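Local coordinates for protein tRNA (guanine(9)-N1)-methyltransferase (PDB 4JWH) that methylates N1 of guanosine 9 in cytoplasmic tRNA, using S-adenosyl-L-methionine as the methyl donor, at residues 258-263 / 271-276; 100-105 / 263-268. One frame throughout, in Å; residues are numbered along the deposited sequence.

Interaction 1 (258-263 / 271-276); sequences FEILSL and EKAFME
The phenyl ring of F274 meets I260 obliquely, two methyls of the isoleucine lying against the CD1-CE1 bond of the ring: CG2 of I260 lies 3.8 Å from CE1 of F274, and CD1 of I260 lies 4.0 Å from CD1 of F274. Y243 meets the same ring from elsewhere in the chain, the two ring planes inclined at about 65°. The CB of F274 sets out away from helix 254-267; with CG anti to the carbonyl carbon (chi1 -61°), the ring nevertheless comes back to I260. A273 presents the small surface between the helices. Its CB stands 3.8 Å from the carbonyl O of I260 and 3.9 Å from CB of L263, so the methyl rests on backbone as well as side chain, and the CA atoms of L263 and A273 come within 5.3 Å. Beyond it, CD1 of L263 lies 3.9 Å from CB of E276, the two side chains crossing at about a right angle. CG of E276 also touches that methyl before the chain bends and takes the carboxylate away from the leucine. The side-chain contacts are thus apolar, with aliphatic carbons of E276 closing one margin; W270 and V277 add to the surface around I260. The axes of the two short segments come within 8.7 Å, at 141° between their N-to-C directions. This is a helical hairpin, helix 254-267 turning back into helix 270-277, in the SPOUT-type methyltransferase domain. I260 also packs on L252, a cofactor-binding residue, so the hairpin borders the wall of the S-adenosylmethionine pocket.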
loop_
_atom_site.group_PDB
_atom_site.type_symbol
_atom_site.label_atom_id
_atom_site.label_comp_id
_atom_site.label_asym_id
_atom_site.label_seq_id
_atom_site.Cartn_x
_atom_site.Cartn_y
_atom_site.Cartn_z
ATOM N N PHE A 258 -1.636 -4.238 -0.584
ATOM C CA PHE A 258 -0.202 -4.448 -0.858
ATOM C C PHE A 258 0.080 -5.858 -1.371
ATOM O O PHE A 258 0.768 -6.045 -2.389
ATOM C CB PHE A 258 0.693 -4.170 0.354
ATOM C CG PHE A 258 2.145 -4.348 0.040
ATOM C CD1 PHE A 258 2.878 -3.292 -0.475
ATOM C CD2 PHE A 258 2.749 -5.594 0.155
ATOM C CE1 PHE A 258 4.239 -3.461 -0.837
ATOM C CE2 PHE A 258 4.085 -5.781 -0.222
ATOM C CZ PHE A 258 4.820 -4.696 -0.721
ATOM N N GLU A 259 -0.419 -6.857 -0.637
ATOM C CA GLU A 259 -0.225 -8.252 -0.989
ATOM C C GLU A 259 -0.766 -8.565 -2.387
ATOM O O GLU A 259 -0.152 -9.329 -3.172
ATOM C CB GLU A 259 -0.891 -9.152 0.068
ATOM C CG GLU A 259 -0.200 -9.143 1.442
ATOM C CD GLU A 259 -1.125 -9.686 2.538
ATOM O OE1 GLU A 259 -0.776 -9.588 3.719
ATOM O OE2 GLU A 259 -2.245 -10.174 2.204
ATOM N N ILE A 260 -1.930 -7.996 -2.712
ATOM C CA ILE A 260 -2.498 -8.213 -4.040
ATOM C C ILE A 260 -1.593 -7.622 -5.140
ATOM O O ILE A 260 -1.330 -8.280 -6.143
ATOM C CB ILE A 260 -3.938 -7.670 -4.123
ATOM C CG1 ILE A 260 -4.917 -8.609 -3.366
ATOM C CG2 ILE A 260 -4.376 -7.378 -5.598
ATOM C CD1 ILE A 260 -6.175 -7.817 -2.988
ATOM N N LEU A 261 -1.113 -6.394 -4.943
ATOM C CA LEU A 261 -0.202 -5.756 -5.911
ATOM C C LEU A 261 1.028 -6.614 -6.124
ATOM O O LEU A 261 1.418 -6.870 -7.257
ATOM C CB LEU A 261 0.217 -4.362 -5.453
ATOM C CG LEU A 261 -0.940 -3.377 -5.201
ATOM C CD1 LEU A 261 -0.343 -2.065 -4.646
ATOM C CD2 LEU A 261 -1.688 -3.122 -6.521
ATOM N N SER A 262 1.618 -7.068 -5.033
ATOM C CA SER A 262 2.847 -7.830 -5.057
ATOM C C SER A 262 2.644 -9.160 -5.786
ATOM O O SER A 262 3.487 -9.587 -6.601
ATOM C CB SER A 262 3.317 -8.035 -3.606
ATOM O OG SER A 262 4.555 -8.723 -3.541
ATOM N N LEU A 263 1.496 -9.789 -5.546
ATOM C CA LEU A 263 1.184 -11.036 -6.230
ATOM C C LEU A 263 0.897 -10.841 -7.719
ATOM O O LEU A 263 1.172 -11.720 -8.552
ATOM C CB LEU A 263 0.062 -11.786 -5.521
ATOM C CG LEU A 263 0.538 -12.440 -4.201
ATOM C CD1 LEU A 263 -0.626 -13.088 -3.419
ATOM C CD2 LEU A 263 1.624 -13.444 -4.416
ATOM N N GLU A 271 -6.897 -12.485 -11.040
ATOM C CA GLU A 271 -7.770 -13.507 -10.430
ATOM C C GLU A 271 -6.993 -14.366 -9.436
ATOM O O GLU A 271 -7.486 -14.654 -8.354
ATOM C CB GLU A 271 -8.519 -14.323 -11.497
ATOM C CG GLU A 271 -9.351 -13.367 -12.389
ATOM C CD GLU A 271 -10.207 -14.033 -13.457
ATOM O OE1 GLU A 271 -9.652 -14.726 -14.343
ATOM O OE2 GLU A 271 -11.447 -13.844 -13.402
ATOM N N LYS A 272 -5.761 -14.723 -9.785
ATOM C CA LYS A 272 -4.941 -15.532 -8.904
ATOM C C LYS A 272 -4.594 -14.777 -7.632
ATOM O O LYS A 272 -4.589 -15.359 -6.554
ATOM C CB LYS A 272 -3.669 -16.006 -9.586
ATOM C CG LYS A 272 -3.116 -17.239 -8.910
ATOM C CD LYS A 272 -2.041 -17.889 -9.726
ATOM C CE LYS A 272 -1.410 -19.016 -8.913
ATOM N NZ LYS A 272 -0.323 -19.678 -9.691
ATOM N N ALA A 273 -4.268 -13.493 -7.774
ATOM C CA ALA A 273 -3.871 -12.652 -6.649
ATOM C C ALA A 273 -5.056 -12.527 -5.676
ATOM O O ALA A 273 -4.903 -12.726 -4.456
ATOM C CB ALA A 273 -3.433 -11.293 -7.161
ATOM N N PHE A 274 -6.240 -12.236 -6.220
ATOM C CA PHE A 274 -7.449 -12.202 -5.405
ATOM C C PHE A 274 -7.706 -13.571 -4.735
ATOM O O PHE A 274 -8.004 -13.639 -3.554
ATOM C CB PHE A 274 -8.686 -11.802 -6.238
ATOM C CG PHE A 274 -8.599 -10.445 -6.861
ATOM C CD1 PHE A 274 -8.007 -9.388 -6.198
ATOM C CD2 PHE A 274 -9.164 -10.209 -8.123
ATOM C CE1 PHE A 274 -7.961 -8.123 -6.777
ATOM C CE2 PHE A 274 -9.121 -8.946 -8.702
ATOM C CZ PHE A 274 -8.512 -7.903 -8.021
ATOM N N MET A 275 -7.579 -14.652 -5.498
ATOM C CA MET A 275 -7.846 -16.004 -4.977
ATOM C C MET A 275 -6.949 -16.352 -3.797
ATOM O O MET A 275 -7.365 -17.022 -2.841
ATOM C CB MET A 275 -7.781 -17.046 -6.093
ATOM C CG MET A 275 -8.953 -16.909 -7.076
ATOM S SD MET A 275 -8.929 -18.105 -8.425
ATOM C CE MET A 275 -9.750 -19.500 -7.630
ATOM N N GLU A 276 -5.735 -15.826 -3.834
ATOM C CA GLU A 276 -4.773 -16.066 -2.780
ATOM C C GLU A 276 -5.014 -15.176 -1.557
ATOM O O GLU A 276 -4.892 -15.619 -0.426
ATOM C CB GLU A 276 -3.352 -15.881 -3.336
ATOM C CG GLU A 276 -2.279 -16.622 -2.566
ATOM C CD GLU A 276 -2.462 -18.136 -2.595
ATOM O OE1 GLU A 276 -2.587 -18.728 -3.703
ATOM O OE2 GLU A 276 -2.482 -18.731 -1.489
#

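Interaction 2 (100-105 / 263-268)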
loop_
_atom_site.group_PDB
_atom_site.type_symbol
_atom_site.label_atom_id
_atom_site.label_comp_id
_atom_site.label_asym_id
_atom_site.label_seq_id
_atom_site.Cartn_x
_atom_site.Cartn_y
_atom_site.Cartn_z
ATOM N N VAL A 100 13.626 -11.402 -8.627
ATOM C CA VAL A 100 14.054 -10.238 -9.409
ATOM C C VAL A 100 13.329 -8.970 -8.925
ATOM O O VAL A 100 12.148 -8.796 -9.206
ATOM C CB VAL A 100 13.808 -10.425 -10.947
ATOM C CG1 VAL A 100 14.174 -9.143 -11.717
ATOM C CG2 VAL A 100 14.612 -11.603 -11.505
ATOM N N PRO A 101 14.039 -8.075 -8.210
ATOM C CA PRO A 101 13.437 -6.835 -7.736
ATOM C C PRO A 101 12.752 -6.073 -8.867
ATOM O O PRO A 101 13.212 -6.085 -10.002
ATOM C CB PRO A 101 14.635 -6.042 -7.224
ATOM C CG PRO A 101 15.619 -7.075 -6.823
ATOM C CD PRO A 101 15.457 -8.178 -7.817
ATOM N N SER A 102 11.634 -5.444 -8.540
ATOM C CA SER A 102 10.916 -4.572 -9.448
ATOM C C SER A 102 11.424 -3.144 -9.203
ATOM O O SER A 102 11.809 -2.796 -8.096
ATOM C CB SER A 102 9.414 -4.672 -9.109
ATOM O OG SER A 102 8.633 -3.676 -9.758
ATOM N N SER A 103 11.421 -2.308 -10.226
ATOM C CA SER A 103 11.742 -0.901 -10.014
ATOM C C SER A 103 10.545 -0.107 -9.408
ATOM O O SER A 103 10.691 1.048 -9.017
ATOM C CB SER A 103 12.221 -0.282 -11.325
ATOM O OG SER A 103 11.232 -0.477 -12.307
ATOM N N ILE A 104 9.367 -0.724 -9.307
ATOM C CA ILE A 104 8.203 -0.013 -8.734
ATOM C C ILE A 104 8.453 0.502 -7.316
ATOM O O ILE A 104 9.125 -0.166 -6.519
ATOM C CB ILE A 104 6.917 -0.872 -8.824
ATOM C CG1 ILE A 104 6.537 -1.025 -10.298
ATOM C CG2 ILE A 104 5.733 -0.242 -8.049
ATOM C CD1 ILE A 104 5.616 -2.229 -10.629
ATOM N N ARG A 105 7.962 1.717 -7.033
ATOM C CA ARG A 105 7.858 2.235 -5.674
ATOM C C ARG A 105 6.419 2.044 -5.228
ATOM O O ARG A 105 5.504 2.347 -5.987
ATOM C CB ARG A 105 8.200 3.726 -5.590
ATOM C CG ARG A 105 9.705 4.035 -5.484
ATOM C CD ARG A 105 10.508 3.441 -6.631
ATOM N NE ARG A 105 10.035 3.841 -7.958
ATOM C CZ ARG A 105 10.343 4.990 -8.565
ATOM N NH1 ARG A 105 11.095 5.906 -7.944
ATOM N NH2 ARG A 105 9.880 5.223 -9.789
ATOM N N LEU A 263 1.496 -9.789 -5.546
ATOM C CA LEU A 263 1.184 -11.036 -6.230
ATOM C C LEU A 263 0.897 -10.841 -7.719
ATOM O O LEU A 263 1.172 -11.720 -8.552
ATOM C CB LEU A 263 0.062 -11.786 -5.521
ATOM C CG LEU A 263 0.538 -12.440 -4.201
ATOM C CD1 LEU A 263 -0.626 -13.088 -3.419
ATOM C CD2 LEU A 263 1.624 -13.444 -4.416
ATOM N N TRP A 264 0.360 -9.683 -8.073
ATOM C CA TRP A 264 0.173 -9.389 -9.473
ATOM C C TRP A 264 1.531 -9.327 -10.175
ATOM O O TRP A 264 1.674 -9.844 -11.281
ATOM C CB TRP A 264 -0.617 -8.099 -9.721
ATOM C CG TRP A 264 -0.963 -7.995 -11.198
ATOM C CD1 TRP A 264 -2.045 -8.527 -11.823
ATOM C CD2 TRP A 264 -0.181 -7.345 -12.223
ATOM N NE1 TRP A 264 -1.997 -8.256 -13.184
ATOM C CE2 TRP A 264 -0.867 -7.523 -13.450
ATOM C CE3 TRP A 264 1.029 -6.634 -12.217
ATOM C CZ2 TRP A 264 -0.377 -7.019 -14.671
ATOM C CZ3 TRP A 264 1.519 -6.135 -13.418
ATOM C CH2 TRP A 264 0.814 -6.324 -14.633
ATOM N N LEU A 265 2.520 -8.691 -9.555
ATOM C CA LEU A 265 3.870 -8.697 -10.132
ATOM C C LEU A 265 4.327 -10.122 -10.463
ATOM O O LEU A 265 4.839 -10.385 -11.558
ATOM C CB LEU A 265 4.866 -7.992 -9.217
ATOM C CG LEU A 265 4.535 -6.517 -9.016
ATOM C CD1 LEU A 265 5.460 -5.887 -7.997
ATOM C CD2 LEU A 265 4.556 -5.746 -10.360
ATOM N N GLU A 266 4.118 -11.043 -9.523
ATOM C CA GLU A 266 4.479 -12.437 -9.731
ATOM C C GLU A 266 3.653 -13.129 -10.820
ATOM O O GLU A 266 4.209 -13.719 -11.751
ATOM C CB GLU A 266 4.343 -13.210 -8.421
ATOM C CG GLU A 266 4.572 -14.696 -8.627
ATOM C CD GLU A 266 4.905 -15.468 -7.354
ATOM O OE1 GLU A 266 5.213 -14.854 -6.309
ATOM O OE2 GLU A 266 4.876 -16.712 -7.437
ATOM N N TYR A 267 2.330 -13.076 -10.693
ATOM C CA TYR A 267 1.476 -13.895 -11.555
ATOM C C TYR A 267 1.056 -13.162 -12.823
ATOM O O TYR A 267 0.804 -13.796 -13.848
ATOM C CB TYR A 267 0.210 -14.360 -10.798
ATOM C CG TYR A 267 0.448 -15.147 -9.526
ATOM C CD1 TYR A 267 1.411 -16.162 -9.468
ATOM C CD2 TYR A 267 -0.304 -14.893 -8.379
ATOM C CE1 TYR A 267 1.622 -16.915 -8.267
ATOM C CE2 TYR A 267 -0.102 -15.632 -7.185
ATOM C CZ TYR A 267 0.866 -16.625 -7.138
ATOM O OH TYR A 267 1.046 -17.354 -5.969
ATOM N N ARG A 268 0.981 -11.829 -12.743
ATOM C CA ARG A 268 0.376 -10.988 -13.803
ATOM C C ARG A 268 -1.067 -11.363 -14.186
ATOM O O ARG A 268 -1.501 -11.217 -15.352
ATOM C CB ARG A 268 1.321 -10.835 -14.996
ATOM C CG ARG A 268 2.593 -10.053 -14.627
ATOM C CD ARG A 268 3.541 -9.940 -15.797
ATOM N NE ARG A 268 3.095 -8.931 -16.756
ATOM C CZ ARG A 268 3.456 -7.645 -16.719
ATOM N NH1 ARG A 268 4.278 -7.200 -15.766
ATOM N NH2 ARG A 268 2.981 -6.796 -17.635
#
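The loop leading into strand 105-109, a central strand of the parallel sheet in this SPOUT-type domain, meets the C-terminal turns of helix 254-267 through I104 and L265. CD1 of I104 lies 3.7 Å from CD2 of L265, methyl against methyl, with the two side chains approaching at a slant. Both residues direct CB toward the opposite segment. In I104, CG1 is anti to the carbonyl carbon (chi1 -67°), and the extended continuation through chi2 carries CD1 out to the leucine. The other branch of L265 reaches S102, where CD1 of the leucine is 4.2 Å from OG of the serine, a looser contact. That hydroxyl has polar partners of its own: OG of S102 hydrogen-bonds to OE2 of E205 and accepts from N of I104 at 3.1 Å, with an N-H...O angle of 161°, forming an ST turn. OE1 of the same carboxylate binds N of S103, so one acidic side chain grips the turn at two points. I104 packs additionally on Y209 of the neighbouring strand 208-212. Across the contact itself the chemistry is dispersion between aliphatic groups, burying a modest 93 Å² and imposing little directionality. The polar bonds around S102 hold the loop in shape, so the turn and E205 probably help to place I104, along with its backbone bond to E143, while L265 contributes apolar methyls.

How the interactions relate
Interactions 1 and 2 lie about 11 Å apart, centre to centre, on the same side of the chain's centre. Both use helix 254-267 and share L263, which touches the partner segment only in interaction 1. Along the chain, 100-105 comes first, just before strand 105-109; 263-268 begins 158 residues after R105, and 271-276 follows it. Interaction 1 is therefore local, between consecutive helices, whereas interaction 2 joins an early loop to a helix late in the chain. K272 and Y267, each in a segment of one contact, form a cation-pi pair between those segments. The helix thus meets its successor near the cofactor pocket and the loop before strand 105-109 farther from it.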